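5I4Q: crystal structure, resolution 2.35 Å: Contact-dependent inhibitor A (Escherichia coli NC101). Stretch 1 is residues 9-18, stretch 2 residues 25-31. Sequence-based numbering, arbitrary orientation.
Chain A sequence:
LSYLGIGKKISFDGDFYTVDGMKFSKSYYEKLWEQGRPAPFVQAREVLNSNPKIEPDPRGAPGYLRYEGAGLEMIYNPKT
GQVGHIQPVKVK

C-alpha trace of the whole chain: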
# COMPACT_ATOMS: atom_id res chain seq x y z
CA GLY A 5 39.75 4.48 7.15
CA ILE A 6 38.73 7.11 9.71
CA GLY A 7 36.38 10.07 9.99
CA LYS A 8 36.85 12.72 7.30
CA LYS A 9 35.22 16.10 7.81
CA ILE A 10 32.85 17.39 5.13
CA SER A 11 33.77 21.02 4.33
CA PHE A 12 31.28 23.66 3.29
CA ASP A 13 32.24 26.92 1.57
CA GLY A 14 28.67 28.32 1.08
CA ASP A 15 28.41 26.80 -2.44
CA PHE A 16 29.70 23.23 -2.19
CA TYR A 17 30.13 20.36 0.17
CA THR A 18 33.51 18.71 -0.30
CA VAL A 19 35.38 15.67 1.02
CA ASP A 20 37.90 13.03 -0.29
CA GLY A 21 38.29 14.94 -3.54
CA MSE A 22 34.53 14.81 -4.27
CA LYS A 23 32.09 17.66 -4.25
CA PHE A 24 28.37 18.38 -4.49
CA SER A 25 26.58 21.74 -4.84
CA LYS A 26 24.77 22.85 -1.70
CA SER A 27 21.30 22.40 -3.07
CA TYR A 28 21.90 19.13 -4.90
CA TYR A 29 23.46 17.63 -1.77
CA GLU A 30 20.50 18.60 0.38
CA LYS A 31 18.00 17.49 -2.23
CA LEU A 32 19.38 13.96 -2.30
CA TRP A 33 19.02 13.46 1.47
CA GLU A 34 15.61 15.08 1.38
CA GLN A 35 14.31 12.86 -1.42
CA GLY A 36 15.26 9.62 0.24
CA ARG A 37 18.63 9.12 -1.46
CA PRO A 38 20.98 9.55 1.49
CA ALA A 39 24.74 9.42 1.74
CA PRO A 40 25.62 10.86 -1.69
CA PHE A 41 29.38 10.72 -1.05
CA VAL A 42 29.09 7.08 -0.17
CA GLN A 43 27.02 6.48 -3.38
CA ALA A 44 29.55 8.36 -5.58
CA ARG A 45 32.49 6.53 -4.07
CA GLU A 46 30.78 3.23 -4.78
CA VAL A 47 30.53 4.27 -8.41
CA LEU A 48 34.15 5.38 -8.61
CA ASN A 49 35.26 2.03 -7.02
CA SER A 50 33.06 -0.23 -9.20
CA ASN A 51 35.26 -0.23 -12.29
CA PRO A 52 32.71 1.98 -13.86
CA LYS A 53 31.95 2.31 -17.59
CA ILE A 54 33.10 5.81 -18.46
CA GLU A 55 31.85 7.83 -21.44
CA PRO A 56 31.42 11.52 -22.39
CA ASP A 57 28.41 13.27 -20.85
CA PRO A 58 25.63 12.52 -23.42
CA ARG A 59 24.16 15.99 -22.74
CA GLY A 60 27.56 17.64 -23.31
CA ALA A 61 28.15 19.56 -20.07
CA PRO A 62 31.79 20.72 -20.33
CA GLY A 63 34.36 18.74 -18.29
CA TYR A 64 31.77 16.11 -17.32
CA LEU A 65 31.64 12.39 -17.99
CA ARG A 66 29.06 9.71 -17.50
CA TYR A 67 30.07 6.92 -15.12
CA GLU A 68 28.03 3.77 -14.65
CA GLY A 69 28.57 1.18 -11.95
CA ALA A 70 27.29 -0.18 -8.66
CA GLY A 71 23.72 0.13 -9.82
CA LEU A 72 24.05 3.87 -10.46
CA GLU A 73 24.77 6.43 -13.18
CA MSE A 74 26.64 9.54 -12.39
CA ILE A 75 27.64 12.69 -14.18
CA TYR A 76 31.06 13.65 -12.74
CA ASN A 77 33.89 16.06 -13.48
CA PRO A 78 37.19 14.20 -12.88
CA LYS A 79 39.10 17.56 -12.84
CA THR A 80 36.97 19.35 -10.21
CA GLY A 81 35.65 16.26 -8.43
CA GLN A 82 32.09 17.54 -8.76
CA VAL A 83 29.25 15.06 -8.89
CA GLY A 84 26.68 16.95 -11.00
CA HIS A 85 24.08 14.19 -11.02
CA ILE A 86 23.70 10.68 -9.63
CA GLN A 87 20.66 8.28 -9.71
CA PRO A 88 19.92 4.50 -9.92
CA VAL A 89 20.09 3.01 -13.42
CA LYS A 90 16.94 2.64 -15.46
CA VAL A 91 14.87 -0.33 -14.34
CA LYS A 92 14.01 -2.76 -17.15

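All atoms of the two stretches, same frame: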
# COMPACT_ATOMS: atom_id res chain seq x y z
N LYS A 9 36.13 15.00 7.69
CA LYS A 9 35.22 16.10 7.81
C LYS A 9 34.74 16.51 6.42
O LYS A 9 35.50 16.52 5.47
CB LYS A 9 35.93 17.25 8.55
CG LYS A 9 35.27 18.63 8.49
CD LYS A 9 36.05 19.62 9.37
CE LYS A 9 35.60 21.07 9.17
NZ LYS A 9 36.14 21.67 7.91
N ILE A 10 33.43 16.80 6.32
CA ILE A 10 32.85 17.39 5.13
C ILE A 10 32.97 18.92 5.30
O ILE A 10 32.51 19.49 6.31
CB ILE A 10 31.39 16.93 4.92
CG1 ILE A 10 31.35 15.41 4.63
CG2 ILE A 10 30.73 17.70 3.78
CD1 ILE A 10 29.96 14.74 4.57
N SER A 11 33.61 19.56 4.33
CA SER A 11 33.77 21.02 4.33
C SER A 11 32.68 21.68 3.50
O SER A 11 32.21 21.11 2.51
CB SER A 11 35.13 21.43 3.74
OG SER A 11 36.14 20.62 4.30
N PHE A 12 32.32 22.88 3.92
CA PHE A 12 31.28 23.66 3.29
C PHE A 12 31.79 25.08 3.10
O PHE A 12 32.13 25.73 4.07
CB PHE A 12 30.03 23.67 4.19
CG PHE A 12 28.89 24.43 3.61
CD1 PHE A 12 28.38 24.10 2.38
CD2 PHE A 12 28.32 25.49 4.31
CE1 PHE A 12 27.31 24.79 1.82
CE2 PHE A 12 27.26 26.19 3.77
CZ PHE A 12 26.74 25.84 2.53
N ASP A 13 31.83 25.55 1.86
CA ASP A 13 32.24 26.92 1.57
C ASP A 13 31.06 27.84 1.16
O ASP A 13 31.29 28.84 0.53
CB ASP A 13 33.31 26.89 0.48
CG ASP A 13 32.77 26.42 -0.84
OD1 ASP A 13 31.54 26.27 -0.95
OD2 ASP A 13 33.55 26.18 -1.77
N GLY A 14 29.82 27.52 1.51
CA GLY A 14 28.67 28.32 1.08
C GLY A 14 28.04 27.82 -0.22
O GLY A 14 26.81 27.92 -0.41
N ASP A 15 28.86 27.27 -1.12
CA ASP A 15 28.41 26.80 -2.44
C ASP A 15 28.48 25.30 -2.61
O ASP A 15 27.74 24.77 -3.40
CB ASP A 15 29.27 27.37 -3.56
CG ASP A 15 29.35 28.88 -3.55
OD1 ASP A 15 28.30 29.53 -3.71
OD2 ASP A 15 30.47 29.42 -3.42
N PHE A 16 29.44 24.65 -1.97
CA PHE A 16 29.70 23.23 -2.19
C PHE A 16 30.00 22.52 -0.90
O PHE A 16 30.52 23.10 0.04
CB PHE A 16 30.91 22.99 -3.10
CG PHE A 16 30.74 23.48 -4.49
CD1 PHE A 16 30.00 22.76 -5.40
CD2 PHE A 16 31.31 24.67 -4.89
CE1 PHE A 16 29.83 23.21 -6.70
CE2 PHE A 16 31.15 25.14 -6.19
CZ PHE A 16 30.41 24.41 -7.11
N TYR A 17 29.67 21.23 -0.87
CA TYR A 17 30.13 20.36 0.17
C TYR A 17 31.23 19.49 -0.45
O TYR A 17 31.05 18.94 -1.55
CB TYR A 17 28.98 19.47 0.71
CG TYR A 17 27.89 20.17 1.51
CD1 TYR A 17 28.09 20.53 2.85
CD2 TYR A 17 26.65 20.49 0.93
CE1 TYR A 17 27.09 21.16 3.58
CE2 TYR A 17 25.67 21.15 1.63
CZ TYR A 17 25.88 21.47 2.97
OH TYR A 17 24.87 22.10 3.65
N THR A 18 32.34 19.33 0.27
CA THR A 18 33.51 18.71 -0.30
C THR A 18 34.11 17.76 0.69
O THR A 18 34.11 18.05 1.88
CB THR A 18 34.58 19.78 -0.70
OG1 THR A 18 34.98 20.50 0.47
CG2 THR A 18 34.05 20.84 -1.67
N SER A 25 27.19 20.42 -5.17
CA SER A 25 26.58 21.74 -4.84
C SER A 25 25.69 21.64 -3.58
O SER A 25 25.15 20.57 -3.24
CB SER A 25 25.77 22.32 -5.99
OG SER A 25 24.50 21.74 -6.07
N LYS A 26 25.57 22.75 -2.89
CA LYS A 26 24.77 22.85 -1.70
C LYS A 26 23.38 22.29 -1.93
O LYS A 26 22.90 21.49 -1.14
CB LYS A 26 24.64 24.32 -1.25
CG LYS A 26 23.99 24.53 0.12
CD LYS A 26 23.51 25.98 0.33
CE LYS A 26 22.73 26.14 1.64
NZ LYS A 26 21.32 25.69 1.54
N SER A 27 22.71 22.74 -2.97
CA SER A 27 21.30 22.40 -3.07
C SER A 27 21.18 20.95 -3.53
O SER A 27 20.31 20.25 -3.05
CB SER A 27 20.54 23.35 -4.01
OG SER A 27 21.09 23.24 -5.31
N TYR A 28 22.06 20.50 -4.42
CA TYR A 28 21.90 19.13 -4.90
C TYR A 28 22.14 18.15 -3.75
O TYR A 28 21.35 17.23 -3.52
CB TYR A 28 22.79 18.83 -6.12
CG TYR A 28 22.47 17.52 -6.77
CD1 TYR A 28 21.15 17.20 -7.13
CD2 TYR A 28 23.46 16.63 -7.07
CE1 TYR A 28 20.83 15.98 -7.74
CE2 TYR A 28 23.17 15.40 -7.66
CZ TYR A 28 21.87 15.07 -8.00
OH TYR A 28 21.61 13.85 -8.58
N TYR A 29 23.16 18.44 -2.94
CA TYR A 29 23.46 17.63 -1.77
C TYR A 29 22.25 17.50 -0.86
O TYR A 29 21.87 16.40 -0.45
CB TYR A 29 24.64 18.22 -1.01
CG TYR A 29 25.06 17.39 0.19
CD1 TYR A 29 25.82 16.26 0.03
CD2 TYR A 29 24.71 17.77 1.47
CE1 TYR A 29 26.22 15.51 1.13
CE2 TYR A 29 25.13 17.02 2.59
CZ TYR A 29 25.89 15.90 2.42
OH TYR A 29 26.30 15.14 3.53
N GLU A 30 21.62 18.61 -0.57
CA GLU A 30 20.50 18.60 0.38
C GLU A 30 19.29 17.91 -0.21
O GLU A 30 18.52 17.24 0.52
CB GLU A 30 20.21 20.04 0.83
CG GLU A 30 21.41 20.55 1.62
CD GLU A 30 21.37 22.04 2.00
OE1 GLU A 30 20.42 22.73 1.61
OE2 GLU A 30 22.32 22.51 2.68
N LYS A 31 19.14 18.06 -1.52
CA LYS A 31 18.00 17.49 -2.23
C LYS A 31 18.04 15.97 -2.15
O LYS A 31 17.05 15.35 -1.94
CB LYS A 31 18.04 17.91 -3.68
CG LYS A 31 16.78 17.56 -4.48
CD LYS A 31 17.02 17.74 -5.99
CE LYS A 31 15.83 17.22 -6.76
NZ LYS A 31 15.73 17.65 -8.17

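Stretch 1 is a tight hairpin, and stretch 2 begins at the edge of its second strand and turns at once into a helix. The hairpin is pinned by the backbone pair Ser 11 and Thr 18, each N bonding the other's O at 2.9 Å. At its tip Asp 13, with chi1 in p, turns its carboxylate back over the turn, so that OD1 accepts from Asp 15 N (2.9 Å) and Phe 16 N (2.8 Å). Aspartate suits this place because its short side chain can reach nearby backbone amides. Gly 14, at phi/psi 93/-33, takes a conformation in which a CB would be jammed against the carbonyl O of Asp 13.

Across the stretches, Phe 16 and Ser 25 form an antiparallel, non-hydrogen-bonded bridge, their CA atoms 4.4 Å apart and their side chains diverging. The hydrogen bond lies one residue along, from Lys 26 N to Asp 15 O (3.0 Å); the same oxygen also receives a CA-H...O contact from Ser 25 CA at 3.5 Å. Ser 25 thus has two roles: its backbone pairs with Phe 16, and its side chain caps the helix that begins at Lys 26. Its chi1 of 80° (p) brings OG back to accept from Tyr 28 N at 3.2 Å, capping an amide in the first turn, where no preceding helical carbonyl is available. The CB of Phe 16 points away, yet with chi1 in m its ring leans back until CD1 lies 3.6 Å from Ser 25 CA.

From the strand, whose axis makes 69° with that of the helix, Tyr 17 points toward the helix and provides the centre of the contact. Its m rotamer lays the ring against Tyr 29, itself in t. CD2 of Tyr 17 meets CD2 of Tyr 29 at 3.4 Å, with the ring planes at an oblique 39°. Tyrosine serves doubly here: its ring packs in a buried site while its OH extends to donate to Glu 30 OE2 (2.8 Å). Glu 30 leaves its CA sideways, but m and t torsions carry its carboxylate nearer the strand. Its other oxygen, OE1, forms a salt bridge with Lys 26 NZ at 3.1 Å, one helical turn back, so one carboxylate serves both a phenol and an ammonium group.

Lys 26 reaches that partner through a chain with chi1 to chi3 all t and chi4 in m. Its methylenes supply apolar surface on the way: CG lies 3.7 Å from Phe 12 CE1. Deeper in, Ile 10 directs CD1 to within 3.8 Å of Tyr 29 OH, a packing contact with a hydroxyl that finds its hydrogen bond elsewhere in the structure.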